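Local structure of type IV pilin protein (Neisseria meningitidis, 5V0M) at residues D71-V76 with T90-P95; K45-T50 with A63-T68; H18-M23 with D57-Q62. The protein is a non-core minor pilin, PilV, which probably takes its place in type IV pili and contributes to the adhesion of the bacterium to cells. One frame throughout, in Å; residues are numbered along the deposited sequence.

Contact 1: residues D71-V76 with T90-P95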
# COMPACT_ATOMS: atom_id res chain seq x y z
N ASP A 71 -9.87 5.22 12.70
CA ASP A 71 -10.46 6.54 12.50
C ASP A 71 -9.51 7.59 13.03
O ASP A 71 -8.82 7.39 14.03
CB ASP A 71 -11.81 6.64 13.22
CG ASP A 71 -12.71 7.74 12.65
OD1 ASP A 71 -13.66 8.12 13.36
OD2 ASP A 71 -12.49 8.21 11.51
N GLY A 72 -9.42 8.71 12.34
CA GLY A 72 -8.44 9.70 12.66
C GLY A 72 -7.17 9.62 11.83
O GLY A 72 -6.51 10.65 11.63
N GLU A 73 -6.79 8.43 11.33
CA GLU A 73 -5.66 8.33 10.41
C GLU A 73 -6.07 8.87 9.06
O GLU A 73 -7.09 8.45 8.50
CB GLU A 73 -5.22 6.88 10.23
CG GLU A 73 -4.02 6.71 9.31
CD GLU A 73 -2.81 7.44 9.82
OE1 GLU A 73 -2.21 7.02 10.85
OE2 GLU A 73 -2.47 8.49 9.24
N THR A 74 -5.27 9.80 8.53
CA THR A 74 -5.51 10.31 7.19
C THR A 74 -4.40 9.98 6.20
O THR A 74 -4.53 10.30 5.01
CB THR A 74 -5.75 11.83 7.19
OG1 THR A 74 -4.53 12.55 7.36
CG2 THR A 74 -6.76 12.25 8.24
N CYS A 75 -3.32 9.37 6.64
CA CYS A 75 -2.22 9.12 5.73
C CYS A 75 -2.56 8.03 4.74
O CYS A 75 -2.96 6.91 5.11
CB CYS A 75 -0.95 8.75 6.49
SG CYS A 75 -0.28 10.18 7.40
N VAL A 76 -2.38 8.34 3.47
CA VAL A 76 -2.52 7.38 2.38
C VAL A 76 -1.12 7.01 1.93
O VAL A 76 -0.31 7.89 1.63
CB VAL A 76 -3.31 7.99 1.23
CG1 VAL A 76 -3.37 7.05 0.04
CG2 VAL A 76 -4.72 8.34 1.69
N THR A 90 -3.64 14.58 5.63
CA THR A 90 -4.39 15.83 5.60
C THR A 90 -4.17 16.56 6.91
O THR A 90 -4.75 16.17 7.93
CB THR A 90 -5.89 15.54 5.44
OG1 THR A 90 -6.13 14.75 4.28
CG2 THR A 90 -6.65 16.84 5.32
N ASN A 91 -3.45 17.69 6.83
CA ASN A 91 -2.71 18.30 7.93
C ASN A 91 -2.43 17.27 9.02
O ASN A 91 -3.01 17.31 10.12
CB ASN A 91 -3.31 19.61 8.47
CG ASN A 91 -4.66 19.96 7.87
OD1 ASN A 91 -5.68 19.96 8.57
ND2 ASN A 91 -4.66 20.32 6.60
N GLN A 92 -1.54 16.34 8.69
CA GLN A 92 -1.13 15.28 9.60
C GLN A 92 0.15 14.68 9.05
O GLN A 92 0.17 14.19 7.91
CB GLN A 92 -2.20 14.22 9.67
CG GLN A 92 -1.96 13.20 10.75
CD GLN A 92 -3.09 12.18 10.80
OE1 GLN A 92 -3.59 11.73 9.77
NE2 GLN A 92 -3.53 11.85 12.01
N SER A 93 1.21 14.67 9.84
CA SER A 93 2.44 14.01 9.43
C SER A 93 2.24 12.51 9.45
O SER A 93 1.41 11.98 10.19
CB SER A 93 3.56 14.35 10.41
OG SER A 93 3.91 15.72 10.32
N CYS A 94 3.06 11.80 8.68
CA CYS A 94 2.94 10.36 8.54
C CYS A 94 4.21 9.74 9.10
O CYS A 94 5.20 9.56 8.36
CB CYS A 94 2.74 9.97 7.07
SG CYS A 94 1.32 10.78 6.30
N PRO A 95 4.24 9.39 10.38
CA PRO A 95 5.49 8.91 10.98
C PRO A 95 5.98 7.63 10.33
O PRO A 95 5.21 6.69 10.09
CB PRO A 95 5.12 8.71 12.46
CG PRO A 95 3.67 8.58 12.49
CD PRO A 95 3.13 9.41 11.34
O HOH W 1 -5.16 12.31 3.34

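Contact 2: residues K45-T50 with A63-T68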
# COMPACT_ATOMS: atom_id res chain seq x y z
N LYS A 45 -5.66 -4.85 8.72
CA LYS A 45 -6.78 -4.52 9.58
C LYS A 45 -7.11 -3.03 9.56
O LYS A 45 -8.26 -2.64 9.77
CB LYS A 45 -6.41 -4.94 11.02
CG LYS A 45 -7.51 -5.14 12.00
CD LYS A 45 -7.09 -6.10 13.16
CE LYS A 45 -5.81 -5.71 13.88
NZ LYS A 45 -5.76 -6.33 15.25
N TYR A 46 -6.11 -2.19 9.33
CA TYR A 46 -6.18 -0.75 9.53
C TYR A 46 -6.16 0.06 8.24
O TYR A 46 -6.36 1.28 8.30
CB TYR A 46 -4.99 -0.32 10.40
CG TYR A 46 -5.05 -0.97 11.76
CD1 TYR A 46 -6.12 -0.72 12.62
CD2 TYR A 46 -4.07 -1.84 12.18
CE1 TYR A 46 -6.19 -1.30 13.86
CE2 TYR A 46 -4.13 -2.44 13.45
CZ TYR A 46 -5.20 -2.17 14.25
OH TYR A 46 -5.26 -2.75 15.52
N PHE A 47 -5.90 -0.58 7.09
CA PHE A 47 -5.80 0.07 5.80
C PHE A 47 -6.34 -0.86 4.73
O PHE A 47 -6.01 -2.06 4.71
CB PHE A 47 -4.35 0.39 5.41
CG PHE A 47 -3.68 1.42 6.27
CD1 PHE A 47 -3.59 2.75 5.86
CD2 PHE A 47 -3.11 1.05 7.46
CE1 PHE A 47 -2.96 3.70 6.66
CE2 PHE A 47 -2.49 2.00 8.25
CZ PHE A 47 -2.42 3.32 7.85
N ASN A 48 -7.13 -0.29 3.82
CA ASN A 48 -7.64 -0.99 2.65
C ASN A 48 -6.63 -0.84 1.51
O ASN A 48 -6.26 0.29 1.16
CB ASN A 48 -8.98 -0.37 2.26
CG ASN A 48 -10.05 -0.61 3.28
OD1 ASN A 48 -10.10 -1.67 3.90
ND2 ASN A 48 -10.92 0.38 3.47
N VAL A 49 -6.16 -1.95 0.96
CA VAL A 49 -5.13 -1.94 -0.08
C VAL A 49 -5.77 -2.19 -1.43
O VAL A 49 -6.50 -3.17 -1.61
CB VAL A 49 -4.04 -2.98 0.24
CG1 VAL A 49 -3.02 -3.04 -0.87
CG2 VAL A 49 -3.37 -2.66 1.58
N THR A 50 -5.47 -1.32 -2.40
CA THR A 50 -5.97 -1.45 -3.76
C THR A 50 -4.84 -1.17 -4.73
O THR A 50 -3.77 -0.67 -4.35
CB THR A 50 -7.09 -0.43 -3.99
OG1 THR A 50 -6.58 0.88 -3.73
CG2 THR A 50 -8.28 -0.71 -3.08
N ALA A 63 -2.72 2.25 -0.05
CA ALA A 63 -3.30 1.90 1.25
C ALA A 63 -4.05 3.11 1.77
O ALA A 63 -3.43 4.14 2.09
CB ALA A 63 -2.21 1.48 2.22
N ASP A 64 -5.39 3.01 1.85
CA ASP A 64 -6.24 4.05 2.39
C ASP A 64 -6.66 3.65 3.80
O ASP A 64 -7.05 2.50 4.01
CB ASP A 64 -7.50 4.23 1.54
CG ASP A 64 -7.22 4.96 0.22
OD1 ASP A 64 -7.20 6.21 0.25
OD2 ASP A 64 -7.00 4.29 -0.80
N PRO A 65 -6.62 4.55 4.78
CA PRO A 65 -6.99 4.17 6.14
C PRO A 65 -8.43 3.69 6.24
O PRO A 65 -9.34 4.23 5.62
CB PRO A 65 -6.74 5.45 6.97
CG PRO A 65 -6.57 6.53 6.00
CD PRO A 65 -6.15 5.93 4.70
N ASN A 66 -8.62 2.68 7.07
CA ASN A 66 -9.94 2.13 7.31
C ASN A 66 -10.56 2.89 8.47
O ASN A 66 -10.07 2.78 9.59
CB ASN A 66 -9.79 0.67 7.66
CG ASN A 66 -11.09 -0.00 7.92
OD1 ASN A 66 -12.03 0.61 8.43
ND2 ASN A 66 -11.15 -1.29 7.62
N PRO A 67 -11.62 3.68 8.26
CA PRO A 67 -12.16 4.46 9.38
C PRO A 67 -12.86 3.65 10.46
O PRO A 67 -13.07 4.18 11.55
CB PRO A 67 -13.15 5.45 8.74
CG PRO A 67 -13.00 5.31 7.33
CD PRO A 67 -12.24 4.04 6.99
N THR A 68 -13.23 2.40 10.20
CA THR A 68 -13.81 1.60 11.26
C THR A 68 -12.80 1.31 12.36
O THR A 68 -13.09 1.45 13.55
CB THR A 68 -14.35 0.30 10.70
OG1 THR A 68 -15.47 0.57 9.83
CG2 THR A 68 -14.81 -0.66 11.80
O HOH W 2 -7.19 1.63 -1.14
O HOH W 3 -8.87 -2.55 6.14

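Contact 3: residues H18-M23 with D57-Q62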
# COMPACT_ATOMS: atom_id res chain seq x y z
N HIS A 18 4.86 -6.74 0.77
CA HIS A 18 4.50 -8.12 0.45
C HIS A 18 3.67 -8.18 -0.83
O HIS A 18 3.89 -9.05 -1.69
CB HIS A 18 3.73 -8.74 1.61
CG HIS A 18 4.59 -9.08 2.78
ND1 HIS A 18 5.97 -9.09 2.71
CD2 HIS A 18 4.27 -9.41 4.05
CE1 HIS A 18 6.46 -9.42 3.90
NE2 HIS A 18 5.45 -9.62 4.73
N ASN A 19 2.70 -7.28 -0.98
CA ASN A 19 1.90 -7.24 -2.20
C ASN A 19 2.80 -6.96 -3.40
O ASN A 19 2.64 -7.58 -4.46
CB ASN A 19 0.78 -6.19 -2.10
CG ASN A 19 -0.43 -6.71 -1.38
OD1 ASN A 19 -1.03 -7.71 -1.77
ND2 ASN A 19 -0.80 -6.05 -0.29
N ALA A 20 3.75 -6.04 -3.27
CA ALA A 20 4.62 -5.73 -4.40
C ALA A 20 5.48 -6.92 -4.78
O ALA A 20 5.72 -7.17 -5.97
CB ALA A 20 5.49 -4.52 -4.06
N GLN A 21 5.94 -7.69 -3.80
CA GLN A 21 6.71 -8.89 -4.10
C GLN A 21 5.87 -9.91 -4.86
O GLN A 21 6.35 -10.53 -5.83
CB GLN A 21 7.22 -9.49 -2.79
CG GLN A 21 8.31 -8.69 -2.17
CD GLN A 21 8.63 -9.11 -0.74
OE1 GLN A 21 8.06 -10.06 -0.21
NE2 GLN A 21 9.55 -8.38 -0.11
N THR A 22 4.62 -10.10 -4.45
CA THR A 22 3.73 -11.01 -5.15
C THR A 22 3.54 -10.59 -6.59
O THR A 22 3.55 -11.43 -7.51
CB THR A 22 2.39 -11.02 -4.41
OG1 THR A 22 2.59 -11.58 -3.11
CG2 THR A 22 1.35 -11.86 -5.17
N MSE A 23 3.43 -9.29 -6.84
CA MSE A 23 3.21 -8.84 -8.21
C MSE A 23 4.51 -8.89 -9.01
O MSE A 23 4.50 -9.07 -10.24
CB MSE A 23 2.61 -7.45 -8.20
CG MSE A 23 1.26 -7.43 -7.50
SE MSE A 23 0.36 -5.71 -7.61
CE MSE A 23 0.21 -5.56 -9.55
N ASP A 57 3.46 -2.83 -17.68
CA ASP A 57 4.78 -2.94 -17.06
C ASP A 57 4.94 -2.18 -15.74
O ASP A 57 6.04 -2.19 -15.18
CB ASP A 57 5.86 -2.48 -18.04
CG ASP A 57 5.84 -3.26 -19.31
OD1 ASP A 57 5.74 -4.51 -19.23
OD2 ASP A 57 5.89 -2.62 -20.37
N HIS A 58 3.88 -1.56 -15.22
CA HIS A 58 4.00 -0.79 -13.99
C HIS A 58 2.72 -0.93 -13.16
O HIS A 58 1.64 -1.22 -13.68
CB HIS A 58 4.24 0.68 -14.30
CG HIS A 58 5.55 0.94 -14.98
ND1 HIS A 58 6.76 0.62 -14.42
CD2 HIS A 58 5.83 1.50 -16.18
CE1 HIS A 58 7.74 0.96 -15.25
NE2 HIS A 58 7.19 1.51 -16.32
N PHE A 59 2.86 -0.67 -11.86
CA PHE A 59 1.69 -0.61 -10.99
C PHE A 59 1.95 0.35 -9.84
O PHE A 59 3.09 0.66 -9.50
CB PHE A 59 1.30 -1.97 -10.43
CG PHE A 59 2.32 -2.55 -9.51
CD1 PHE A 59 3.21 -3.52 -9.96
CD2 PHE A 59 2.43 -2.12 -8.19
CE1 PHE A 59 4.16 -4.06 -9.11
CE2 PHE A 59 3.40 -2.66 -7.35
CZ PHE A 59 4.26 -3.63 -7.81
N THR A 60 0.87 0.81 -9.23
CA THR A 60 0.92 1.53 -7.96
C THR A 60 -0.11 0.91 -7.03
O THR A 60 -1.30 0.81 -7.39
CB THR A 60 0.64 3.02 -8.12
OG1 THR A 60 1.61 3.60 -8.99
CG2 THR A 60 0.72 3.73 -6.78
N LEU A 61 0.36 0.48 -5.87
CA LEU A 61 -0.48 0.05 -4.77
C LEU A 61 -0.81 1.24 -3.90
O LEU A 61 0.04 2.12 -3.68
CB LEU A 61 0.29 -0.95 -3.93
CG LEU A 61 0.48 -2.30 -4.59
CD1 LEU A 61 1.70 -3.04 -4.06
CD2 LEU A 61 -0.79 -3.12 -4.40
N GLN A 62 -2.02 1.27 -3.36
CA GLN A 62 -2.43 2.33 -2.45
C GLN A 62 -3.11 1.76 -1.22
O GLN A 62 -4.00 0.90 -1.33
CB GLN A 62 -3.40 3.28 -3.16
CG GLN A 62 -3.88 4.47 -2.33
CD GLN A 62 -4.59 5.50 -3.18
OE1 GLN A 62 -4.01 6.07 -4.12
NE2 GLN A 62 -5.85 5.74 -2.89

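Contact 1: residues D71-V76 with T90-P95
The carbonyl of G72 meets the side-chain amide of Q92: NE2 of Q92 donates to O of G72 over 3.2 Å, a bent bond. G72 itself sits at a positive phi of 96°, where a side chain would run into the preceding carbonyl. The carboxylate of E73 reaches forward along its own segment, and its OE2 accepts from the backbone N of C75 at 2.9 Å through the anti lone pair; the same oxygen has a salt bridge to R5 of helix 3-30. T74 and Q92 share most of the polar contact. The backbone N of T74 reaches OE1 of Q92 at 2.8 Å in the plane of that carbonyl, while its hydroxyl OG1 donates to the same oxygen at 2.7 Å from a tilted position, so two bonds grip OE1. With chi1 at 76°, OG1 lies between the backbone N and the carbonyl carbon, and there it also accepts an almost straight bond from N of T90, 2.8 Å long. Water 1 adds a bridge from O of T74 to OG1 of T90. Next along, C75 SG is bonded covalently to C94 SG at 2.0 Å, with a torsion of -95° about the S-S bond. The Q92 amide, the T74-T90 bond and the disulfide join the C-terminal segment to the loop before strand 76-80, consistent with the disulfide-bounded D-region of type IV pilins.

Contact 2: residues K45-T50 with A63-T68
Backbone hydrogen bonds join N48 and D64, the hydrogen-bonded pair of this antiparallel match: N of N48 gives to O of D64 at 2.8 Å, and N of D64 returns to O of N48 at 2.9 Å. Beyond the strand end, N of N66 donates to O of Y46 at 2.9 Å from well above the plane of that carbonyl, which also accepts from the side chain of N70. Two CA-H...O contacts, F47 CA to D64 O and A63 CA to N48 O, accompany these bonds. The pairing belongs to the hairpin of strands 47-54 and 59-65, at one edge of the antiparallel sheet that lies against helix 3-30 in the pilin fold. Apolar contacts gather on the face of F47, V49, A63 and P65, turned to that helix, where V12 touches both F47 and A63. CB of A63 lies 4.0 Å from CB of F47, with CG2 of V49 a little farther off. The F47 ring lies obliquely against the D64-P65 peptide, and its CE1 comes 4.2 Å from CB of P65. Water carries the polar contacts on the N48 and D64 face. Water 3 donates to OD1 of N48 at 2.7 Å and accepts from ND2 of N66, linking amides whose planes are 42° apart; water 2 joins O of N48, OG1 of T50 and OD2 of D64, the last also bound by NE2 of Q62.

Contact 3: residues H18-M23 with D57-Q62
The selenium of M23, a selenomethionine here, sits over one face of the F59 ring, 4.1 Å from the ring centroid and only 6° off its normal, a Met-aromatic contact over the face. M23 has two conformers, and these contacts belong to one of them. Its chain runs out from the helix, where chi2 of -174° sets the selenium anti to CA, then bends at chi3, which brings the methyl CE back across the base of the ring, 3.7 Å from both CG and CD1 of F59. CB of M23, on the same side of the ring, comes 3.8 Å from CE1 of F59, so the side chain arches over the ring from near its tip to its root. That tip fits against A20, a low point on the helix surface: CZ of F59 comes to 4.0 Å from both CA and CB of A20, where a small side chain lets the ring approach the backbone.

L61, two residues along the strand, fills the next hollow. Its CD1 is wedged between A20 and N19, 3.7 Å from N of A20 and 3.8 Å from CB of N19, while CD2 lies 4.3 Å from the selenium of M23. F59 and L61 therefore form two bumps on one side of the strand, received by the groove that N19, A20 and M23 make on helix 3-30. F33 meets the F59 ring edge-to-face, and L51 of strand 47-54 touches both M23 and L61.

Between the two segments the contact is wholly apolar and buried; the amide of N19, at its border, has its OD1 bonded to the backbone N of K42. Cohesion across this interface thus rests on dispersion, shape and the selenium-ring contact, with no directional polar bond fixing the strand's position against the helix.

From the N terminus, helix 3-30 supplies the first half of contact 3 at 18-23. The chain then passes through the long loop to 45-50, which opens contact 2, before 57-62 closes contact 3 and 63-68 closes contact 2. These two therefore cross, and they share strand 59-65: contact 3 presses it to the helix, contact 2 pairs it with strand 47-54. They meet where T50 O lies 2.8 Å from Q62 N, a probable hydrogen bond. Contact 1 follows in series, closing a loop that holds strands 76-80 and 85-88 and tying the C-terminal loop to the one leading into strand 76-80. P65 packs against E73 and C75, joining contacts 1 and 2.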